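Local coordinates for protein synaptotagmin-1 (Arabidopsis thaliana, PDB 7AS6) that binds lipids, probably in part through its C2 domains, the first of which forms this chain, and helps keep the plant plasma membrane intact during freezing and osmotic stress, at residues Gln72-Ser77 against Val134-Lys139; Val12-Ala17 against Val33-Ser38. All coordinates share one frame; numbering follows the deposited sequence.

Overall arrangement
Both interactions lie in the buried core of the C2 beta sandwich, and each joins one sheet to the other. Interaction 1 runs from strand 73-80 to strand 131-140, interaction 2 from strand 31-37 to strand 8-18. Because 73-80 neighbours 31-37 and 131-140 neighbours 8-18, the two contacts hold the same pair of sheets at adjacent places, their centres about 7 Å apart. Interaction 2 lies almost at the middle of the chain and is wholly aliphatic; interaction 1, farther from the middle, adds an aromatic ring. They meet where Phe76 packs on Ile35, and where Val73 N is hydrogen-bonded to Ser38 OG, between the neighbouring strands 73-80 and 31-37.

Interaction 1 (Gln72-Ser77 against Val134-Lys139); sequences QVLEFS and VELLYK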
loop_
_atom_site.group_PDB
_atom_site.type_symbol
_atom_site.label_atom_id
_atom_site.label_comp_id
_atom_site.label_asym_id
_atom_site.label_seq_id
_atom_site.Cartn_x
_atom_site.Cartn_y
_atom_site.Cartn_z
ATOM N N GLN A 72 15.135 1.790 2.881
ATOM C CA GLN A 72 14.019 0.928 2.509
ATOM C C GLN A 72 12.784 1.731 2.132
ATOM O O GLN A 72 12.481 2.760 2.743
ATOM C CB GLN A 72 13.686 -0.021 3.653
ATOM C CG GLN A 72 14.561 -1.241 3.685
ATOM C CD GLN A 72 14.221 -2.145 4.839
ATOM O OE1 GLN A 72 14.181 -1.707 5.986
ATOM N NE2 GLN A 72 13.958 -3.414 4.545
ATOM N N VAL A 73 12.070 1.254 1.113
ATOM C CA VAL A 73 10.861 1.909 0.636
ATOM C C VAL A 73 9.749 0.873 0.544
ATOM O O VAL A 73 9.991 -0.308 0.271
ATOM C CB VAL A 73 11.076 2.614 -0.727
ATOM C CG1 VAL A 73 12.382 3.400 -0.728
ATOM C CG2 VAL A 73 11.094 1.627 -1.836
ATOM N N LEU A 74 8.527 1.316 0.816
ATOM C CA LEU A 74 7.344 0.494 0.619
ATOM C C LEU A 74 6.832 0.693 -0.795
ATOM O O LEU A 74 6.901 1.795 -1.340
ATOM C CB LEU A 74 6.252 0.865 1.619
ATOM C CG LEU A 74 6.550 0.472 3.064
ATOM C CD1 LEU A 74 5.707 1.308 3.993
ATOM C CD2 LEU A 74 6.272 -1.013 3.275
ATOM N N GLU A 75 6.317 -0.370 -1.390
ATOM C CA GLU A 75 5.639 -0.278 -2.674
ATOM C C GLU A 75 4.201 -0.730 -2.487
ATOM O O GLU A 75 3.959 -1.839 -2.005
ATOM C CB GLU A 75 6.343 -1.133 -3.712
ATOM C CG GLU A 75 5.934 -0.830 -5.126
ATOM C CD GLU A 75 6.360 -1.931 -6.078
ATOM O OE1 GLU A 75 5.825 -3.056 -5.946
ATOM O OE2 GLU A 75 7.234 -1.679 -6.940
ATOM N N PHE A 76 3.257 0.143 -2.819
ATOM C CA PHE A 76 1.840 -0.184 -2.806
ATOM C C PHE A 76 1.351 -0.370 -4.234
ATOM O O PHE A 76 1.646 0.443 -5.117
ATOM C CB PHE A 76 1.025 0.910 -2.134
ATOM C CG PHE A 76 1.476 1.230 -0.737
ATOM C CD1 PHE A 76 0.847 0.647 0.360
ATOM C CD2 PHE A 76 2.530 2.098 -0.520
ATOM C CE1 PHE A 76 1.270 0.934 1.667
ATOM C CE2 PHE A 76 2.967 2.392 0.782
ATOM C CZ PHE A 76 2.323 1.809 1.874
ATOM N N SER A 77 0.590 -1.429 -4.466
ATOM C CA SER A 77 0.059 -1.692 -5.797
ATOM C C SER A 77 -1.412 -2.021 -5.671
ATOM O O SER A 77 -1.790 -2.928 -4.923
ATOM C CB SER A 77 0.819 -2.822 -6.468
ATOM O OG SER A 77 2.178 -2.459 -6.593
ATOM N N VAL A 134 -2.642 6.234 3.071
ATOM C CA VAL A 134 -2.036 5.271 3.981
ATOM C C VAL A 134 -1.495 6.016 5.202
ATOM O O VAL A 134 -1.384 7.244 5.211
ATOM C CB VAL A 134 -0.904 4.461 3.313
ATOM C CG1 VAL A 134 -1.346 3.892 1.965
ATOM C CG2 VAL A 134 0.311 5.328 3.132
ATOM N N GLU A 135 -1.150 5.255 6.241
ATOM C CA GLU A 135 -0.511 5.788 7.443
ATOM C C GLU A 135 0.648 4.897 7.838
ATOM O O GLU A 135 0.614 3.680 7.633
ATOM C CB GLU A 135 -1.432 5.850 8.652
ATOM C CG GLU A 135 -2.539 6.862 8.612
ATOM C CD GLU A 135 -3.370 6.775 9.878
ATOM O OE1 GLU A 135 -2.826 6.265 10.895
ATOM O OE2 GLU A 135 -4.560 7.180 9.848
ATOM N N LEU A 136 1.659 5.503 8.431
ATOM C CA LEU A 136 2.792 4.765 8.954
ATOM C C LEU A 136 2.981 5.134 10.412
ATOM O O LEU A 136 2.858 6.305 10.783
ATOM C CB LEU A 136 4.070 5.068 8.176
ATOM C CG LEU A 136 4.081 4.895 6.662
ATOM C CD1 LEU A 136 5.484 5.159 6.151
ATOM C CD2 LEU A 136 3.606 3.514 6.245
ATOM N N LEU A 137 3.260 4.130 11.238
ATOM C CA LEU A 137 3.663 4.340 12.625
ATOM C C LEU A 137 4.923 3.523 12.863
ATOM O O LEU A 137 4.883 2.291 12.820
ATOM C CB LEU A 137 2.558 3.948 13.607
ATOM C CG LEU A 137 2.990 3.982 15.075
ATOM C CD1 LEU A 137 3.390 5.394 15.485
ATOM C CD2 LEU A 137 1.899 3.443 15.984
ATOM N N TYR A 138 6.042 4.200 13.112
ATOM C CA TYR A 138 7.310 3.514 13.308
ATOM C C TYR A 138 7.563 3.341 14.799
ATOM O O TYR A 138 7.620 4.324 15.546
ATOM C CB TYR A 138 8.455 4.276 12.650
ATOM C CG TYR A 138 9.784 3.595 12.846
ATOM C CD1 TYR A 138 9.942 2.256 12.515
ATOM C CD2 TYR A 138 10.880 4.282 13.363
ATOM C CE1 TYR A 138 11.147 1.619 12.689
ATOM C CE2 TYR A 138 12.098 3.648 13.549
ATOM C CZ TYR A 138 12.219 2.310 13.211
ATOM O OH TYR A 138 13.415 1.649 13.375
ATOM N N LYS A 139 7.702 2.092 15.230
ATOM C CA LYS A 139 8.051 1.789 16.612
ATOM C C LYS A 139 9.457 1.214 16.625
ATOM O O LYS A 139 9.647 0.024 16.327
ATOM C CB LYS A 139 7.055 0.807 17.232
ATOM C CG LYS A 139 5.639 1.352 17.291
ATOM C CD LYS A 139 5.566 2.653 18.093
ATOM C CE LYS A 139 5.127 2.399 19.527
ATOM N NZ LYS A 139 4.916 3.665 20.286
#
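Phe76 and Val134 approach each other from opposite sheets, and the methyl CG1 of Val134 settles over one face of the aromatic ring. It stands 4.3 Å from the centroid of the Phe76 ring and 22° off the ring normal, a CH-pi contact made by a methyl displaced toward the rim. The closest ring atom is on that side, with Phe76 CE1 4.0 Å from Val134 CG1. CB of Phe76 already points toward the other sheet, and chi1 of -56° puts CG beside the backbone N, opposite the carbonyl carbon, turning the ring so that a face meets Val134. Phenylalanine suits this place because its ring is long enough to cross most of the 9.5 Å between the CA atoms of Phe76 and Val134, and it offers a broad apolar face for the methyl.

Two residues along each strand, Leu74 and Leu136 reach toward one another and meet tip to tip, Leu74 CD1 lying 3.8 Å from Leu136 CD2. Because leucine forks at CG, one carbon beyond CB, its methyls reach far enough to touch although the CA atoms of Leu74 and Leu136 are 10.4 Å apart. This is the face-to-face packing of a C2 beta sandwich: alternate residues of 73-77 and of 134-139 point inward, whereas Glu75 and Glu135 lie on the other sides of their strands and are partly exposed. Among the neighbouring strands, 8-18 helps fill in around the four buried side chains, its Val12 touching Leu74, Phe76 and Leu136.

Interaction 2 (Val12-Ala17 against Val33-Ser38); sequences VKVVRA and VKIKLS
Ile35 and Val14 lie alongside each other, pointing opposite ways, between the two sheets of the C2 sandwich. From CB of Ile35 the side chain divides. The short branch, CG2, turns toward the adjacent strand of its own sheet and lies 3.9 Å from CD2 of Leu74. The long branch begins with CG1, anti to the carbonyl carbon (chi1 -58°); this methylene packs against CD1 of Phe76, and Ile35 CG1 also comes within 4.2 Å of CG2 of Val14 from the facing sheet. At the tip, chi2 of Ile35, 94° and so off a staggered value, brings CD1 of Ile35 against Val14 CG2, a nearer approach of 3.8 Å.

Val14 serves two partners because it is forked at CB: CG2 goes to Ile35, while CG1 meets CG2 of Val33 at 4.0 Å, the two valines lying at a slant to each other. Short, beta-branched residues fit a place where the CA atoms of Val14 and Val33 are only 8.1 Å apart. Trp58 of strand 57-66 packs on both valines, and Phe64 of the same strand on Ile35. Farther along strand 8-18, Val15 and Arg16 together face Glu133 in a classic beta bulge, where Arg16 pairs with Glu133 and Glu57 and lays its guanidinium over CG1 of Val15. Asp30 and Asp80 bind cadmium here and probably calcium in the cell; Asp30 comes directly before strand 31-37 and Asp80 ends strand 73-80, so strand 31-37 leads from the metal site into this core. With nothing but methyl and methylene groups meeting, the contact depends on shape and on exclusion of water, and has no directional bond to fix its geometry.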
loop_
_atom_site.group_PDB
_atom_site.type_symbol
_atom_site.label_atom_id
_atom_site.label_comp_id
_atom_site.label_asym_id
_atom_site.label_seq_id
_atom_site.Cartn_x
_atom_site.Cartn_y
_atom_site.Cartn_z
ATOM N N VAL A 12 1.801 -0.171 9.059
ATOM C CA VAL A 12 1.296 0.394 7.806
ATOM C C VAL A 12 -0.207 0.190 7.782
ATOM O O VAL A 12 -0.693 -0.947 7.816
ATOM C CB VAL A 12 1.930 -0.269 6.573
ATOM C CG1 VAL A 12 1.451 0.431 5.305
ATOM C CG2 VAL A 12 3.437 -0.244 6.663
ATOM N N LYS A 13 -0.945 1.275 7.733
ATOM C CA LYS A 13 -2.385 1.188 7.627
ATOM C C LYS A 13 -2.740 1.590 6.209
ATOM O O LYS A 13 -2.318 2.656 5.743
ATOM C CB LYS A 13 -3.084 2.086 8.651
ATOM C CG LYS A 13 -4.592 1.821 8.753
ATOM C CD LYS A 13 -5.266 2.801 9.704
ATOM C CE LYS A 13 -6.313 2.120 10.567
ATOM N NZ LYS A 13 -6.754 3.042 11.660
ATOM N N VAL A 14 -3.463 0.722 5.509
ATOM C CA VAL A 14 -4.075 1.094 4.242
ATOM C C VAL A 14 -5.463 1.629 4.560
ATOM O O VAL A 14 -6.361 0.878 4.960
ATOM C CB VAL A 14 -4.137 -0.083 3.260
ATOM C CG1 VAL A 14 -4.812 0.365 1.959
ATOM C CG2 VAL A 14 -2.731 -0.594 2.977
ATOM N N VAL A 15 -5.652 2.919 4.342
ATOM C CA VAL A 15 -6.866 3.588 4.786
ATOM C C VAL A 15 -7.940 3.458 3.722
ATOM O O VAL A 15 -8.959 2.793 3.941
ATOM C CB VAL A 15 -6.600 5.065 5.115
ATOM C CG1 VAL A 15 -7.886 5.746 5.550
ATOM C CG2 VAL A 15 -5.537 5.171 6.204
ATOM N N ARG A 16 -7.726 4.099 2.576
ATOM C CA ARG A 16 -8.712 4.087 1.506
ATOM C C ARG A 16 -8.034 4.423 0.182
ATOM O O ARG A 16 -6.894 4.895 0.141
ATOM C CB ARG A 16 -9.848 5.071 1.805
ATOM C CG ARG A 16 -9.428 6.542 1.783
ATOM C CD ARG A 16 -10.521 7.466 2.351
ATOM N NE ARG A 16 -9.971 8.333 3.394
ATOM C CZ ARG A 16 -10.229 8.224 4.697
ATOM N NH1 ARG A 16 -11.060 7.291 5.140
ATOM N NH2 ARG A 16 -9.658 9.055 5.561
ATOM N N ALA A 17 -8.754 4.149 -0.906
ATOM C CA ALA A 17 -8.447 4.691 -2.217
ATOM C C ALA A 17 -9.619 5.558 -2.649
ATOM O O ALA A 17 -10.765 5.319 -2.258
ATOM C CB ALA A 17 -8.184 3.603 -3.257
ATOM N N VAL A 33 -5.109 -4.151 -2.306
ATOM C CA VAL A 33 -3.775 -3.548 -2.345
ATOM C C VAL A 33 -2.724 -4.591 -1.971
ATOM O O VAL A 33 -2.892 -5.321 -0.990
ATOM C CB VAL A 33 -3.687 -2.325 -1.403
ATOM C CG1 VAL A 33 -2.345 -1.615 -1.542
ATOM C CG2 VAL A 33 -4.831 -1.357 -1.687
ATOM N N LYS A 34 -1.634 -4.660 -2.745
ATOM C CA LYS A 34 -0.441 -5.402 -2.335
ATOM C C LYS A 34 0.597 -4.431 -1.774
ATOM O O LYS A 34 0.806 -3.338 -2.315
ATOM C CB LYS A 34 0.165 -6.213 -3.497
ATOM C CG LYS A 34 -0.707 -7.389 -3.958
ATOM C CD LYS A 34 0.018 -8.279 -4.987
ATOM C CE LYS A 34 -0.903 -9.386 -5.538
ATOM N NZ LYS A 34 -0.300 -10.184 -6.661
ATOM N N ILE A 35 1.231 -4.811 -0.669
ATOM C CA ILE A 35 2.243 -3.966 -0.025
ATOM C C ILE A 35 3.511 -4.786 0.096
ATOM O O ILE A 35 3.485 -5.907 0.622
ATOM C CB ILE A 35 1.810 -3.449 1.356
ATOM C CG1 ILE A 35 0.507 -2.656 1.289
ATOM C CG2 ILE A 35 2.920 -2.587 1.968
ATOM C CD1 ILE A 35 -0.729 -3.500 1.571
ATOM N N LYS A 36 4.608 -4.244 -0.409
ATOM C CA LYS A 36 5.908 -4.889 -0.327
ATOM C C LYS A 36 6.899 -3.907 0.282
ATOM O O LYS A 36 6.794 -2.696 0.078
ATOM C CB LYS A 36 6.382 -5.340 -1.717
ATOM C CG LYS A 36 7.637 -6.196 -1.724
ATOM C CD LYS A 36 7.435 -7.503 -0.958
ATOM C CE LYS A 36 8.641 -7.804 -0.048
ATOM N NZ LYS A 36 8.500 -7.254 1.354
ATOM N N LEU A 37 7.861 -4.422 1.033
ATOM C CA LEU A 37 8.940 -3.603 1.567
ATOM C C LEU A 37 10.237 -3.989 0.870
ATOM O O LEU A 37 10.594 -5.171 0.830
ATOM C CB LEU A 37 9.064 -3.770 3.080
ATOM C CG LEU A 37 10.150 -2.920 3.744
ATOM C CD1 LEU A 37 9.822 -1.434 3.681
ATOM C CD2 LEU A 37 10.344 -3.376 5.169
ATOM N N SER A 38 10.928 -2.997 0.316
ATOM C CA SER A 38 12.136 -3.268 -0.446
ATOM C C SER A 38 13.201 -3.889 0.446
ATOM O O SER A 38 13.197 -3.726 1.670
ATOM C CB SER A 38 12.683 -1.987 -1.076
ATOM O OG SER A 38 13.053 -1.043 -0.084
#